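Local coordinates for protein N-acetylmuramoyl-l-alanine amidase (Bartonella henselae, PDB 3NE8) that probably cleaves the amide bond between N-acetylmuramic acid and L-alanine in peptidoglycan, using a zinc ion, in cell-wall remodelling during division, at residues N150-V155 / N169-A174; S157-S160 / N165-N168. All coordinates share one frame; numbering follows the deposited sequence. Where two conformers were deposited one is given.

Helix 135-161 supplies one side of both contacts, and the chain that leaves it and comes back to join the sheet supplies the other. Segment 150-155 comes first, then 157-160, about two turns further along the same helix. After the helix ends the chain reverses, and 165-168 returns against 157-160, closing the short loop of interaction 2. A corner at Asn168 and Asn169 follows, and strand 170-174 then closes the longer loop of interaction 1 against 150-155. The loop of interaction 2 therefore lies within that of interaction 1. Together they fasten strand 170-174, outermost in the sheet of this chain, and its short forerunner 166-167 to the helix.

Interaction 1: residues N150-V155 / N169-A174; sequences NFANNV and NPHRYA
The methyl group of Ala152 sits over one face of the His171 imidazole, a CH-pi contact with CB 4.2 Å from the ring centroid and 27° off the ring normal. The methyl is displaced from the centre toward one side of the ring: Ala152 CB lies 3.8 Å from His171 CD2 and 4.0 Å from His171 NE2. One helical position on, the amide of Asn153 approaches the other nitrogen, its plane almost perpendicular to the imidazole. Asn153 OD1 is 4.1 Å from His171 ND1, too far for a hydrogen bond, so no polar bond joins the two segments directly. The ring reaches the helix because His171 CG is anti to its own backbone N (chi1 174°), which extends the side chain from strand 170-174 toward helix 135-161.

Both ring nitrogens have partners beyond the segments. NE2 is hydrogen-bonded to Thr98 OG1 on the adjacent strand 94-99, while ND1 meets Lys229 NZ of the second subunit, which also makes a weak hydrogen bond to Asn153 OD1. The Ala152 side chain also touches Val96 of strand 94-99. Arg172 reaches back to the corner, NE donating to Asn169 O at 2.9 Å with an N-H...O angle of 157°, the oxygen lying close to the guanidinium plane. Its NH2 is hydrogen-bonded to Asn168 O, while NH1 forms a salt bridge with Asp105.

The imidazole is thus gripped at both nitrogens, which should fix its rotation and present a constant face to the Ala152 methyl. Because ND1 faces an amine that is probably charged, it most likely acts as an acceptor there, consistent with a neutral imidazole that carries its proton on NE2.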
# COMPACT_ATOMS: atom_id res chain seq x y z
N ASN A 150 2.06 2.07 -4.57
CA ASN A 150 2.45 1.86 -3.18
C ASN A 150 3.94 2.07 -2.99
O ASN A 150 4.37 2.78 -2.08
CB ASN A 150 2.05 0.46 -2.71
CG ASN A 150 2.53 0.17 -1.31
OD1 ASN A 150 3.62 -0.31 -1.12
ND2 ASN A 150 1.70 0.48 -0.32
N PHE A 151 4.75 1.46 -3.86
CA PHE A 151 6.18 1.63 -3.73
C PHE A 151 6.61 3.08 -3.95
O PHE A 151 7.43 3.61 -3.20
CB PHE A 151 6.93 0.69 -4.68
CG PHE A 151 8.42 0.78 -4.54
CD1 PHE A 151 9.03 0.41 -3.35
CD2 PHE A 151 9.21 1.29 -5.56
CE1 PHE A 151 10.41 0.51 -3.20
CE2 PHE A 151 10.59 1.39 -5.41
CZ PHE A 151 11.19 1.00 -4.22
N ALA A 152 6.06 3.71 -4.98
CA ALA A 152 6.39 5.12 -5.23
C ALA A 152 6.12 5.97 -3.98
O ALA A 152 6.94 6.81 -3.59
CB ALA A 152 5.61 5.66 -6.43
N ASN A 153 4.95 5.76 -3.37
CA ASN A 153 4.56 6.51 -2.17
C ASN A 153 5.53 6.30 -1.04
O ASN A 153 5.92 7.26 -0.36
CB ASN A 153 3.18 6.06 -1.68
CG ASN A 153 2.05 6.70 -2.44
OD1 ASN A 153 2.25 7.70 -3.14
ND2 ASN A 153 0.85 6.14 -2.31
N ASN A 154 5.93 5.06 -0.84
CA ASN A 154 6.85 4.77 0.24
C ASN A 154 8.22 5.38 0.00
O ASN A 154 8.85 5.89 0.93
CB ASN A 154 6.96 3.27 0.50
CG ASN A 154 7.37 2.97 1.93
OD1 ASN A 154 6.90 3.62 2.87
ND2 ASN A 154 8.24 1.99 2.10
N VAL A 155 8.69 5.32 -1.24
CA VAL A 155 9.98 5.89 -1.57
C VAL A 155 10.01 7.38 -1.24
O VAL A 155 10.93 7.86 -0.59
CB VAL A 155 10.34 5.66 -3.04
CG1 VAL A 155 11.52 6.53 -3.44
CG2 VAL A 155 10.68 4.19 -3.29
N ASN A 169 5.63 18.07 -5.76
CA ASN A 169 4.83 16.98 -6.33
C ASN A 169 5.74 15.83 -6.78
O ASN A 169 5.86 15.56 -7.98
CB ASN A 169 4.00 17.46 -7.52
CG ASN A 169 2.95 18.48 -7.12
OD1 ASN A 169 2.62 19.38 -7.89
ND2 ASN A 169 2.43 18.34 -5.92
N PRO A 170 6.39 15.16 -5.82
CA PRO A 170 7.46 14.22 -6.17
C PRO A 170 6.99 12.87 -6.70
O PRO A 170 7.83 12.12 -7.19
CB PRO A 170 8.21 14.04 -4.84
CG PRO A 170 7.16 14.23 -3.81
CD PRO A 170 6.24 15.31 -4.36
N HIS A 171 5.70 12.56 -6.61
CA HIS A 171 5.17 11.41 -7.32
C HIS A 171 4.42 11.89 -8.56
O HIS A 171 3.36 12.50 -8.44
CB HIS A 171 4.26 10.54 -6.45
CG HIS A 171 3.60 9.43 -7.22
ND1 HIS A 171 2.29 9.05 -7.02
CD2 HIS A 171 4.06 8.67 -8.23
CE1 HIS A 171 1.99 8.08 -7.86
NE2 HIS A 171 3.05 7.82 -8.61
N ARG A 172 4.98 11.61 -9.73
CA ARG A 172 4.39 12.00 -11.00
C ARG A 172 4.16 10.77 -11.87
O ARG A 172 4.46 9.65 -11.47
CB ARG A 172 5.28 13.03 -11.70
CG ARG A 172 5.49 14.28 -10.85
CD ARG A 172 6.24 15.37 -11.57
NE ARG A 172 6.46 16.51 -10.67
CZ ARG A 172 6.65 17.76 -11.07
NH1 ARG A 172 6.63 18.06 -12.36
NH2 ARG A 172 6.85 18.71 -10.16
N TYR A 173 3.60 10.97 -13.06
CA TYR A 173 3.31 9.84 -13.92
C TYR A 173 3.15 10.26 -15.37
O TYR A 173 2.78 11.40 -15.67
CB TYR A 173 2.08 9.05 -13.43
CG TYR A 173 0.92 9.92 -13.02
CD1 TYR A 173 -0.01 10.36 -13.95
CD2 TYR A 173 0.74 10.28 -11.69
CE1 TYR A 173 -1.08 11.15 -13.56
CE2 TYR A 173 -0.32 11.07 -11.30
CZ TYR A 173 -1.23 11.49 -12.24
OH TYR A 173 -2.30 12.28 -11.86
N ALA A 174 3.49 9.35 -16.27
CA ALA A 174 3.37 9.57 -17.70
C ALA A 174 3.60 8.24 -18.38
O ALA A 174 3.86 7.23 -17.72
CB ALA A 174 4.37 10.62 -18.18

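Interaction 2: residues S157-S160 / N165-N168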
# COMPACT_ATOMS: atom_id res chain seq x y z
N SER A 157 8.04 9.02 0.83
CA SER A 157 7.94 9.18 2.28
C SER A 157 9.30 9.04 2.96
O SER A 157 9.68 9.86 3.80
CB SER A 157 6.96 8.16 2.86
OG SER A 157 6.85 8.28 4.27
N ASN A 158 10.04 8.00 2.61
CA ASN A 158 11.33 7.75 3.25
C ASN A 158 12.43 8.70 2.80
O ASN A 158 13.30 9.05 3.60
CB ASN A 158 11.75 6.29 3.08
CG ASN A 158 10.93 5.37 3.95
OD1 ASN A 158 10.64 5.69 5.11
ND2 ASN A 158 10.55 4.23 3.41
N LEU A 159 12.39 9.14 1.55
CA LEU A 159 13.36 10.16 1.11
C LEU A 159 13.16 11.42 1.94
O LEU A 159 14.13 12.04 2.38
CB LEU A 159 13.21 10.47 -0.37
CG LEU A 159 13.67 9.37 -1.33
CD1 LEU A 159 13.32 9.77 -2.75
CD2 LEU A 159 15.16 9.13 -1.18
N SER A 160 11.91 11.79 2.17
CA SER A 160 11.59 12.96 2.96
C SER A 160 12.10 12.81 4.39
O SER A 160 12.70 13.74 4.95
CB SER A 160 10.08 13.20 2.96
OG SER A 160 9.74 14.31 3.77
N ASN A 165 16.37 16.00 -0.73
CA ASN A 165 15.49 16.97 -1.36
C ASN A 165 14.66 16.38 -2.47
O ASN A 165 15.18 15.70 -3.36
CB ASN A 165 16.28 18.17 -1.88
CG ASN A 165 15.38 19.23 -2.47
OD1 ASN A 165 14.48 19.73 -1.79
ND2 ASN A 165 15.58 19.56 -3.74
N LEU A 166 13.36 16.65 -2.41
CA LEU A 166 12.39 16.16 -3.38
C LEU A 166 11.87 17.33 -4.20
O LEU A 166 11.75 18.44 -3.69
CB LEU A 166 11.21 15.51 -2.65
CG LEU A 166 11.47 14.19 -1.93
CD1 LEU A 166 10.49 13.99 -0.79
CD2 LEU A 166 11.39 13.04 -2.91
N ILE A 167 11.57 17.09 -5.47
CA ILE A 167 10.88 18.07 -6.29
C ILE A 167 9.48 18.29 -5.75
O ILE A 167 8.94 17.43 -5.06
CB ILE A 167 10.79 17.60 -7.75
CG1 ILE A 167 10.37 18.75 -8.67
CG2 ILE A 167 9.84 16.41 -7.89
CD1 ILE A 167 10.48 18.41 -10.14
N ASN A 168 8.88 19.44 -6.03
CA ASN A 168 7.48 19.67 -5.75
C ASN A 168 6.65 18.59 -6.43
O ASN A 168 6.94 18.26 -7.58
CB ASN A 168 7.06 21.05 -6.26
CG ASN A 168 5.57 21.24 -6.26
OD1 ASN A 168 4.95 21.34 -5.21
ND2 ASN A 168 4.97 21.31 -7.45
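Leu166 reaches across from the short strand 166-167 and sets its two methyls against two consecutive residues of helix 135-161. CD2 turns to Leu159, lying 3.8 Å from Leu159 CD1 and 4.0 Å from Leu159 CB, so it rests against both the root and one tip of that side chain. The other methyl, CD1, meets the start of Ser160, 3.9 Å from Ser160 CB and 4.0 Å from Ser160 N. The fork of Leu166 therefore straddles the join between the two helical residues.

The two leucines run obliquely past each other. In Leu166, CG lies anti to the carbonyl carbon (chi1 -69°), and the second torsion of 154° departs somewhat from a fully extended arrangement; together they carry the branch out from the strand to the helix. Leu159 has a similar first torsion and approaches through its CD1 branch. In Ser160 it is CB that does the touching, and the contact is van der Waals packing, with no hydrogen bond crossing it. Leu166, itself partly exposed, touches a buried leucine and an exposed serine.

Leu159 also packs on Met212 and Ser215 of helix 206-227 and on Ala94 at the start of strand 94-99. Ala94 touches Leu166 as well and makes backbone hydrogen bonds with Asn165 and Ile167. The leucine pair consequently lies where the last turns of helix 135-161, helix 206-227 and the beginning of strand 94-99 come together, with strand 166-167 packed against the helix that precedes it in the chain.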